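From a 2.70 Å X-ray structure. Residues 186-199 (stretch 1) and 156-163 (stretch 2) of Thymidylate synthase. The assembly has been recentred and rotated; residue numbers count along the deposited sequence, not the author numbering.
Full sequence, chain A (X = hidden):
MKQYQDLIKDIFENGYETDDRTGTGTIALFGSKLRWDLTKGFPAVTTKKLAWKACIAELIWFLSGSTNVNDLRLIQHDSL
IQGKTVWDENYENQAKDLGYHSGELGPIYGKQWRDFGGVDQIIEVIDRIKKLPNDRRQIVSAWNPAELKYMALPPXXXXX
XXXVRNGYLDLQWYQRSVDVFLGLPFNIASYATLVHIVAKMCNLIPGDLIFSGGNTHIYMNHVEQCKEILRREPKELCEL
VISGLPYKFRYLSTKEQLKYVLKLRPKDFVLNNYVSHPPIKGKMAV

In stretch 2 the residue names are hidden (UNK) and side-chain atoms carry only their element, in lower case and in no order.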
# COMPACT_ATOMS: atom_id res chain seq x y z
N PHE A 186 1.71 -8.20 17.13
CA PHE A 186 1.87 -9.47 16.42
C PHE A 186 2.32 -9.21 14.98
O PHE A 186 3.05 -10.01 14.38
CB PHE A 186 0.53 -10.18 16.48
CG PHE A 186 0.37 -11.62 15.95
CD1 PHE A 186 0.09 -11.86 14.58
CD2 PHE A 186 0.34 -12.71 16.83
CE1 PHE A 186 -0.21 -13.14 14.12
CE2 PHE A 186 0.04 -13.98 16.37
CZ PHE A 186 -0.23 -14.19 15.02
N ASN A 187 1.97 -8.07 14.36
CA ASN A 187 2.42 -7.73 13.01
C ASN A 187 3.81 -7.18 12.81
O ASN A 187 4.43 -7.50 11.80
CB ASN A 187 1.49 -6.77 12.40
CG ASN A 187 0.28 -7.53 11.97
OD1 ASN A 187 -0.87 -7.13 12.21
ND2 ASN A 187 0.51 -8.67 11.32
N ILE A 188 4.33 -6.38 13.73
CA ILE A 188 5.70 -5.90 13.72
C ILE A 188 6.56 -7.19 13.60
O ILE A 188 7.28 -7.41 12.63
CB ILE A 188 6.00 -5.10 15.07
CG1 ILE A 188 5.08 -3.87 15.33
CG2 ILE A 188 7.41 -4.53 14.93
CD1 ILE A 188 5.27 -3.08 16.67
N ALA A 189 6.38 -8.11 14.57
CA ALA A 189 7.12 -9.36 14.61
C ALA A 189 6.96 -10.16 13.30
O ALA A 189 8.01 -10.37 12.68
CB ALA A 189 6.65 -10.21 15.83
N SER A 190 5.78 -10.56 12.77
CA SER A 190 5.64 -11.34 11.54
C SER A 190 6.47 -10.84 10.37
O SER A 190 7.25 -11.64 9.85
CB SER A 190 4.19 -11.38 11.13
OG SER A 190 3.64 -12.71 11.08
N TYR A 191 6.42 -9.58 9.93
CA TYR A 191 7.29 -9.21 8.83
C TYR A 191 8.75 -9.04 9.27
O TYR A 191 9.64 -9.25 8.44
CB TYR A 191 6.80 -7.95 8.19
CG TYR A 191 5.53 -8.17 7.39
CD1 TYR A 191 5.54 -8.81 6.16
CD2 TYR A 191 4.33 -7.74 7.91
CE1 TYR A 191 4.35 -9.03 5.47
CE2 TYR A 191 3.14 -7.96 7.21
CZ TYR A 191 3.15 -8.60 6.00
OH TYR A 191 1.94 -8.84 5.37
N ALA A 192 9.09 -8.69 10.52
CA ALA A 192 10.47 -8.65 11.04
C ALA A 192 11.14 -10.00 10.81
O ALA A 192 12.29 -10.08 10.33
CB ALA A 192 10.46 -8.40 12.52
N THR A 193 10.42 -11.10 11.15
CA THR A 193 10.88 -12.45 10.90
C THR A 193 10.87 -12.58 9.38
O THR A 193 11.95 -12.93 8.89
CB THR A 193 9.95 -13.47 11.57
OG1 THR A 193 9.79 -13.06 12.92
CG2 THR A 193 10.53 -14.87 11.62
N LEU A 194 9.84 -12.25 8.57
CA LEU A 194 9.95 -12.35 7.09
C LEU A 194 11.14 -11.62 6.45
O LEU A 194 11.70 -12.13 5.47
CB LEU A 194 8.73 -11.80 6.35
CG LEU A 194 7.86 -12.69 5.41
CD1 LEU A 194 7.57 -11.88 4.16
CD2 LEU A 194 8.55 -13.97 4.99
N VAL A 195 11.63 -10.47 6.94
CA VAL A 195 12.79 -9.87 6.30
C VAL A 195 14.00 -10.65 6.78
O VAL A 195 15.04 -10.64 6.14
CB VAL A 195 12.86 -8.37 6.64
CG1 VAL A 195 12.99 -8.21 8.10
CG2 VAL A 195 14.08 -7.71 6.01
N HIS A 196 13.93 -11.36 7.90
CA HIS A 196 15.04 -12.23 8.30
C HIS A 196 15.22 -13.47 7.41
O HIS A 196 16.30 -13.76 6.90
CB HIS A 196 14.86 -12.70 9.74
CG HIS A 196 15.48 -11.68 10.66
ND1 HIS A 196 14.96 -10.52 11.02
CD2 HIS A 196 16.73 -11.81 11.21
CE1 HIS A 196 15.85 -9.94 11.76
NE2 HIS A 196 16.90 -10.71 11.87
N ILE A 197 14.12 -14.21 7.24
CA ILE A 197 14.12 -15.42 6.46
C ILE A 197 14.51 -15.01 5.04
O ILE A 197 15.53 -15.53 4.57
CB ILE A 197 12.70 -16.00 6.61
CG1 ILE A 197 12.63 -16.80 7.87
CG2 ILE A 197 12.35 -16.92 5.45
CD1 ILE A 197 11.14 -17.17 8.08
N VAL A 198 13.87 -14.01 4.40
CA VAL A 198 14.28 -13.70 3.03
C VAL A 198 15.71 -13.14 2.91
O VAL A 198 16.42 -13.44 1.94
CB VAL A 198 13.28 -12.74 2.44
CG1 VAL A 198 13.54 -12.66 0.92
CG2 VAL A 198 11.85 -13.23 2.67
N ALA A 199 16.23 -12.35 3.86
CA ALA A 199 17.61 -11.93 3.85
C ALA A 199 18.45 -13.15 4.02
O ALA A 199 19.49 -13.13 3.39
CB ALA A 199 17.98 -11.09 4.98
N UNK A 156 -5.97 -8.12 6.61
CA UNK A 156 -5.80 -6.74 7.06
C UNK A 156 -4.43 -6.34 6.52
O UNK A 156 -4.26 -5.20 6.05
s UNK A 156 -7.39 -6.95 9.44
c UNK A 156 -5.82 -6.59 8.60
N UNK A 157 -3.43 -7.24 6.52
CA UNK A 157 -2.15 -6.88 5.93
C UNK A 157 -2.19 -7.41 4.48
O UNK A 157 -2.22 -8.62 4.23
c UNK A 157 -0.98 -7.49 6.73
c UNK A 157 -1.10 -8.85 7.43
c UNK A 157 -1.60 -10.38 8.82
n UNK A 157 -0.77 -10.92 7.98
n UNK A 157 -1.81 -9.12 8.50
c UNK A 157 -0.43 -10.01 7.09
N UNK A 158 -2.21 -6.49 3.50
CA UNK A 158 -2.45 -6.87 2.12
C UNK A 158 -1.40 -6.68 1.08
O UNK A 158 -1.52 -7.22 -0.02
c UNK A 158 -3.67 -6.17 1.64
c UNK A 158 -3.50 -4.66 1.65
c UNK A 158 -5.55 -4.43 3.08
s UNK A 158 -5.14 -3.93 1.43
N UNK A 159 -0.34 -5.97 1.38
CA UNK A 159 0.59 -5.55 0.36
C UNK A 159 1.96 -5.51 0.96
O UNK A 159 2.02 -5.44 2.19
c UNK A 159 0.19 -3.40 -4.09
c UNK A 159 0.89 -2.86 -1.87
c UNK A 159 -0.54 -4.50 -3.65
c UNK A 159 -0.54 -4.77 -2.31
c UNK A 159 0.17 -3.95 -1.45
c UNK A 159 0.89 -2.59 -3.21
c UNK A 159 0.12 -4.22 0.00
N UNK A 160 3.03 -5.53 0.14
CA UNK A 160 4.40 -5.23 0.60
C UNK A 160 5.39 -5.17 -0.53
O UNK A 160 5.24 -5.83 -1.56
c UNK A 160 4.15 -9.86 2.26
c UNK A 160 4.98 -7.72 1.56
o UNK A 160 5.29 -11.84 1.48
c UNK A 160 6.10 -9.71 0.86
c UNK A 160 4.99 -6.21 1.65
c UNK A 160 4.04 -8.47 2.26
c UNK A 160 6.00 -8.34 0.87
c UNK A 160 5.18 -10.46 1.55
N UNK A 161 6.35 -4.29 -0.32
CA UNK A 161 7.36 -3.92 -1.29
C UNK A 161 8.67 -4.28 -0.62
O UNK A 161 8.81 -4.10 0.59
c UNK A 161 8.29 -1.72 -3.75
c UNK A 161 7.06 -1.75 -2.86
c UNK A 161 7.29 -2.41 -1.52
n UNK A 161 8.46 -0.71 -4.58
o UNK A 161 9.14 -2.61 -3.72
N UNK A 162 9.65 -4.79 -1.34
CA UNK A 162 10.98 -5.03 -0.82
C UNK A 162 11.88 -4.07 -1.57
O UNK A 162 11.65 -3.81 -2.75
c UNK A 162 9.90 -9.62 -0.42
c UNK A 162 11.37 -7.79 0.96
c UNK A 162 10.93 -8.93 1.62
c UNK A 162 10.19 -9.85 0.93
c UNK A 162 11.59 -6.37 -1.12
c UNK A 162 11.07 -7.58 -0.39
c UNK A 162 10.33 -8.49 -1.09
N UNK A 163 12.95 -3.60 -0.93
CA UNK A 163 13.92 -2.68 -1.53
C UNK A 163 15.28 -3.26 -1.18
O UNK A 163 15.44 -3.78 -0.06
o UNK A 163 13.00 0.17 -2.58
n UNK A 163 15.05 0.58 -1.90
c UNK A 163 13.85 -1.31 -0.90
c UNK A 163 13.95 -0.15 -1.87

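Position 156 precedes the strand and carries two side-chain atoms, one carbon followed by one sulfur. Its CA-to-CB bond points sideways relative to the helix formed by residues 186-199, and the side chain makes no contact with it. The terminal sulfur on a single carbon identifies Cys 156.

At position 157, where the strand begins, one carbon leads into a five-membered ring of three carbons and two nitrogens. The CA-to-CB bond points toward the helix, and the ring meets two helix residues in different ways: Asn 187 lies over one face, and Tyr 191 approaches the edge, near the ring plane. The ring is an imidazole, and the residue is His 157. ND2 of Asn 187 is 3.7 Å from ND1 of His 157, without a hydrogen bond between them; ND1 of His 157 is satisfied elsewhere in the structure. OH of Tyr 191 comes to 3.2 Å from CD2 of His 157.

Position 158 has an unbranched chain of two carbons, a sulfur and a final carbon. Its CA-to-CB bond points away from the helix, and the side chain makes no contact there. The thioether is that of Met 158.

Position 159 bears one carbon and then a ring of six carbons with no heteroatom. This side chain also starts away from the helix and makes no contact there. The plain ring makes it Phe 159.

At position 160 a six-carbon ring again follows a single carbon, but one oxygen is attached to the ring at the far end. The CA-to-CB bond points toward the helix, with chi1 in the p well, and the side chain touches both Tyr 191 and Leu 194. The residue is therefore Tyr 160. CD2 of Tyr 160 comes within 3.3 Å of CE1 of Tyr 191, while CD1 of Leu 194 lies 3.5 Å from OH of Tyr 160 and 3.8 Å from CZ of Tyr 160.

Position 161 holds three carbons, the third carrying one oxygen and one nitrogen, and is out of reach of the helix. This terminal amide at the end of the longer chain defines Gln 161.

Position 162 has one carbon and a plain six-carbon ring that touches Val 198, its CA-to-CB bond pointing toward the helix. It is Phe 162, whose CZ lies 4.1 Å from CG2 of Val 198.

Position 163 has two carbons, the second bearing one oxygen and one nitrogen, and does not reach the helix. This is the shorter amide of Asn 163.

The strand runs at 41° to the helix, their axes no closer than 11.7 Å, so side chains must bridge the gap. His 157, Tyr 160 and Phe 162 do so, meeting Asn 187, Tyr 191, Leu 194 and Val 198, which lie three or four residues apart along one side of the helix. Tyr 191 links the first two, its ring inclined at 87° to that of His 157 and 74° to that of Tyr 160. No hydrogen bond crosses the interface; packing, largely aromatic and aliphatic, buries 374 Å² in total.

Stretch 2 (156-163) CHMFYQFN
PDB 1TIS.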